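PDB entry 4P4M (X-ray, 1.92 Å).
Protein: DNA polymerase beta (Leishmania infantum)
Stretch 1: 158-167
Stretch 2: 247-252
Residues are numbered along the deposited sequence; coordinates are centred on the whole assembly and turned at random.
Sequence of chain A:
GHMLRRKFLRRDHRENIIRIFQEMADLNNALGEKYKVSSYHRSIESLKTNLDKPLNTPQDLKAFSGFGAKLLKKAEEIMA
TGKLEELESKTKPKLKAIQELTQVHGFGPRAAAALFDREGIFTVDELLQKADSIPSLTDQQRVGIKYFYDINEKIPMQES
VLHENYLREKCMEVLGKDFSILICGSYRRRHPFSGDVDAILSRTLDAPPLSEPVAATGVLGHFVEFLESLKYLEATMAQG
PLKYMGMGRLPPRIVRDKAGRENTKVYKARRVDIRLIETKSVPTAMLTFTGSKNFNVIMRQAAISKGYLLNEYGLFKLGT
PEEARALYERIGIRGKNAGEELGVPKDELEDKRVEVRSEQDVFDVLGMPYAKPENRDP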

# COMPACT_ATOMS: atom_id res chain seq x y z
N GLN A 158 -6.28 -17.22 -7.02
CA GLN A 158 -5.85 -17.54 -8.38
C GLN A 158 -5.65 -16.30 -9.25
O GLN A 158 -4.74 -16.25 -10.08
CB GLN A 158 -6.81 -18.53 -9.07
CG GLN A 158 -8.25 -18.04 -9.22
CD GLN A 158 -8.50 -17.20 -10.47
OE1 GLN A 158 -7.68 -17.15 -11.39
NE2 GLN A 158 -9.66 -16.54 -10.52
N GLU A 159 -6.49 -15.28 -9.06
CA GLU A 159 -6.32 -14.06 -9.84
C GLU A 159 -5.14 -13.21 -9.34
O GLU A 159 -4.43 -12.60 -10.14
CB GLU A 159 -7.61 -13.22 -9.89
CG GLU A 159 -7.53 -12.10 -10.93
CD GLU A 159 -8.74 -11.18 -10.92
OE1 GLU A 159 -8.55 -9.94 -10.95
OE2 GLU A 159 -9.89 -11.69 -10.88
N SER A 160 -4.92 -13.18 -8.03
CA SER A 160 -3.74 -12.49 -7.49
C SER A 160 -2.43 -13.05 -8.05
O SER A 160 -1.48 -12.30 -8.31
CB SER A 160 -3.72 -12.51 -5.95
OG SER A 160 -4.57 -11.49 -5.42
N VAL A 161 -2.37 -14.38 -8.22
CA VAL A 161 -1.22 -15.00 -8.89
C VAL A 161 -1.00 -14.38 -10.29
O VAL A 161 0.14 -14.10 -10.69
CB VAL A 161 -1.36 -16.54 -9.03
CG1 VAL A 161 -0.24 -17.11 -9.89
CG2 VAL A 161 -1.36 -17.21 -7.65
N LEU A 162 -2.10 -14.19 -11.02
CA LEU A 162 -2.02 -13.56 -12.34
C LEU A 162 -1.55 -12.09 -12.28
O LEU A 162 -0.79 -11.65 -13.15
CB LEU A 162 -3.36 -13.65 -13.09
CG LEU A 162 -3.94 -15.05 -13.35
CD1 LEU A 162 -5.31 -14.95 -13.98
CD2 LEU A 162 -3.01 -15.90 -14.21
N HIS A 163 -2.02 -11.33 -11.29
CA HIS A 163 -1.53 -9.95 -11.12
C HIS A 163 -0.04 -9.96 -10.80
O HIS A 163 0.74 -9.15 -11.33
CB HIS A 163 -2.30 -9.18 -10.03
CG HIS A 163 -3.66 -8.70 -10.47
ND1 HIS A 163 -4.05 -7.58 -11.12
CD2 HIS A 163 -4.82 -9.41 -10.22
CE1 HIS A 163 -5.42 -7.64 -11.26
NE2 HIS A 163 -5.86 -8.75 -10.71
N GLU A 164 0.38 -10.88 -9.93
CA GLU A 164 1.80 -10.99 -9.60
C GLU A 164 2.66 -11.23 -10.85
O GLU A 164 3.67 -10.56 -11.07
CB GLU A 164 2.05 -12.09 -8.57
CG GLU A 164 3.52 -12.19 -8.15
CD GLU A 164 3.70 -12.99 -6.86
OE1 GLU A 164 3.22 -14.14 -6.82
OE2 GLU A 164 4.28 -12.45 -5.90
N ASN A 165 2.26 -12.21 -11.66
CA ASN A 165 3.03 -12.55 -12.86
C ASN A 165 3.06 -11.40 -13.86
O ASN A 165 4.09 -11.13 -14.49
CB ASN A 165 2.48 -13.81 -13.53
CG ASN A 165 2.61 -15.06 -12.66
OD1 ASN A 165 3.36 -15.08 -11.69
ND2 ASN A 165 1.88 -16.11 -13.02
N TYR A 166 1.92 -10.72 -14.02
CA TYR A 166 1.80 -9.61 -14.95
C TYR A 166 2.71 -8.45 -14.55
O TYR A 166 3.47 -7.93 -15.37
CB TYR A 166 0.34 -9.13 -15.03
CG TYR A 166 0.08 -8.07 -16.09
CD1 TYR A 166 -0.26 -8.43 -17.39
CD2 TYR A 166 0.17 -6.72 -15.79
CE1 TYR A 166 -0.50 -7.47 -18.37
CE2 TYR A 166 -0.07 -5.74 -16.76
CZ TYR A 166 -0.40 -6.13 -18.04
OH TYR A 166 -0.63 -5.16 -19.00
N LEU A 167 2.64 -8.04 -13.29
CA LEU A 167 3.45 -6.91 -12.82
C LEU A 167 4.95 -7.24 -12.90
O LEU A 167 5.76 -6.37 -13.26
CB LEU A 167 3.05 -6.51 -11.39
CG LEU A 167 1.67 -5.83 -11.26
CD1 LEU A 167 1.20 -5.79 -9.82
CD2 LEU A 167 1.69 -4.42 -11.86
N MET A 247 -6.63 1.75 -9.96
CA MET A 247 -7.41 0.59 -10.36
C MET A 247 -6.70 -0.09 -11.52
O MET A 247 -6.40 0.56 -12.53
CB MET A 247 -8.82 1.00 -10.81
CG MET A 247 -9.66 1.75 -9.76
SD MET A 247 -9.98 0.80 -8.25
CE MET A 247 -10.85 -0.62 -8.94
N GLY A 248 -6.41 -1.38 -11.36
CA GLY A 248 -5.77 -2.17 -12.39
C GLY A 248 -6.63 -3.35 -12.82
O GLY A 248 -7.23 -4.03 -12.00
N ARG A 249 -6.69 -3.59 -14.13
CA ARG A 249 -7.55 -4.65 -14.67
C ARG A 249 -6.74 -5.52 -15.64
O ARG A 249 -6.19 -4.99 -16.61
CB ARG A 249 -8.73 -4.03 -15.42
CG ARG A 249 -9.79 -5.04 -15.90
CD ARG A 249 -10.75 -4.42 -16.93
NE ARG A 249 -11.43 -3.19 -16.49
CZ ARG A 249 -12.65 -3.12 -15.97
NH1 ARG A 249 -13.38 -4.23 -15.77
NH2 ARG A 249 -13.16 -1.94 -15.63
N LEU A 250 -6.67 -6.82 -15.38
CA LEU A 250 -5.99 -7.73 -16.31
C LEU A 250 -6.68 -7.69 -17.69
O LEU A 250 -7.90 -7.57 -17.77
CB LEU A 250 -5.98 -9.17 -15.77
CG LEU A 250 -5.17 -9.47 -14.50
CD1 LEU A 250 -5.68 -10.74 -13.83
CD2 LEU A 250 -3.66 -9.58 -14.78
N PRO A 251 -5.90 -7.78 -18.77
CA PRO A 251 -6.52 -7.80 -20.10
C PRO A 251 -7.34 -9.07 -20.31
O PRO A 251 -7.08 -10.09 -19.64
CB PRO A 251 -5.31 -7.77 -21.06
CG PRO A 251 -4.19 -8.31 -20.27
CD PRO A 251 -4.43 -7.87 -18.84
N PRO A 252 -8.33 -9.02 -21.21
CA PRO A 252 -9.18 -10.19 -21.46
C PRO A 252 -8.35 -11.39 -21.91
O PRO A 252 -7.36 -11.22 -22.63
CB PRO A 252 -10.08 -9.72 -22.61
CG PRO A 252 -10.10 -8.24 -22.50
CD PRO A 252 -8.74 -7.85 -21.99
O HOH W 1 -8.24 -7.81 -12.96

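Residues 158-167 lie within a longer helix, with phi/psi values close to the alpha-helical norm and successive i to i+4 hydrogen bonds, among them His163 N to Glu159 O at 3.0 Å and Leu167 N to His163 O at 2.9 Å; the bond from Leu162 N to Gln158 O, at 3.5 Å, is weak. The second stretch is extended throughout: it enters as a strand at Met247 and Gly248 and leaves as loop through Leu250, Pro251 and Pro252. The backbones come nearest at His163 and Leu250, whose CA atoms are 7.2 Å apart. No direct hydrogen bond crosses the interface, so the 282 Å² buried between the stretches depends chiefly on side-chain packing, supplemented by one water bridge.

Leu250 is the centre of the contact, with 116 Å² covered by the helix. Its CA-to-CB bond points sideways, but the side chain (chi1 -66°, m; chi2 159°, t) brings its end nearer to the helix. Leu250 CD1 lies 3.7 Å from Glu159 CG and 3.8 Å from Leu162 CB, while Leu250 CD2 lies 4.0 Å from Tyr166 CB. Helical periodicity explains this grouping: Leu162 and His163 follow Glu159 by three and four residues, and Tyr166 lies one turn further on, so the four share one side of the helix. A branched aliphatic side chain suits the site because its two methyls can meet several of these residues at once.

The His163 ring supplies a flat surface for the leucine. Leu250 CG sits 3.9 Å from the centroid of the His163 ring and 18° off the ring normal, the geometry of a CH-pi contact over the face. The ring is held by a hydrogen bond from His163 NE2 to Glu159 OE1, 3.0 Å long with an N-H...acceptor angle of 165°; ND1 is satisfied elsewhere in the structure. At the ring edge, Gly248 O approaches His163 CE1 to 4.1 Å, a packing contact.

Besides anchoring the imidazole, Glu159 has two further roles. Its extended chain (chi1 and chi2 both t) offers CG to the leucine, and its carboxylate reaches the water: the water donates to Glu159 OE1 at 2.9 Å and accepts from Leu250 N at 3.0 Å. This bridge satisfies the backbone amide of a residue whose side chain is wholly apolar.

Tyr166, whose CA-to-CB bond points toward the second stretch, extends the apolar contact to Pro251: Tyr166 CE1 lies 4.0 Å from Pro251 CD, with the proline carbon oblique to the aromatic ring. Proline, lacking an amide hydrogen, places a compact hydrocarbon ring here without leaving a backbone donor to satisfy.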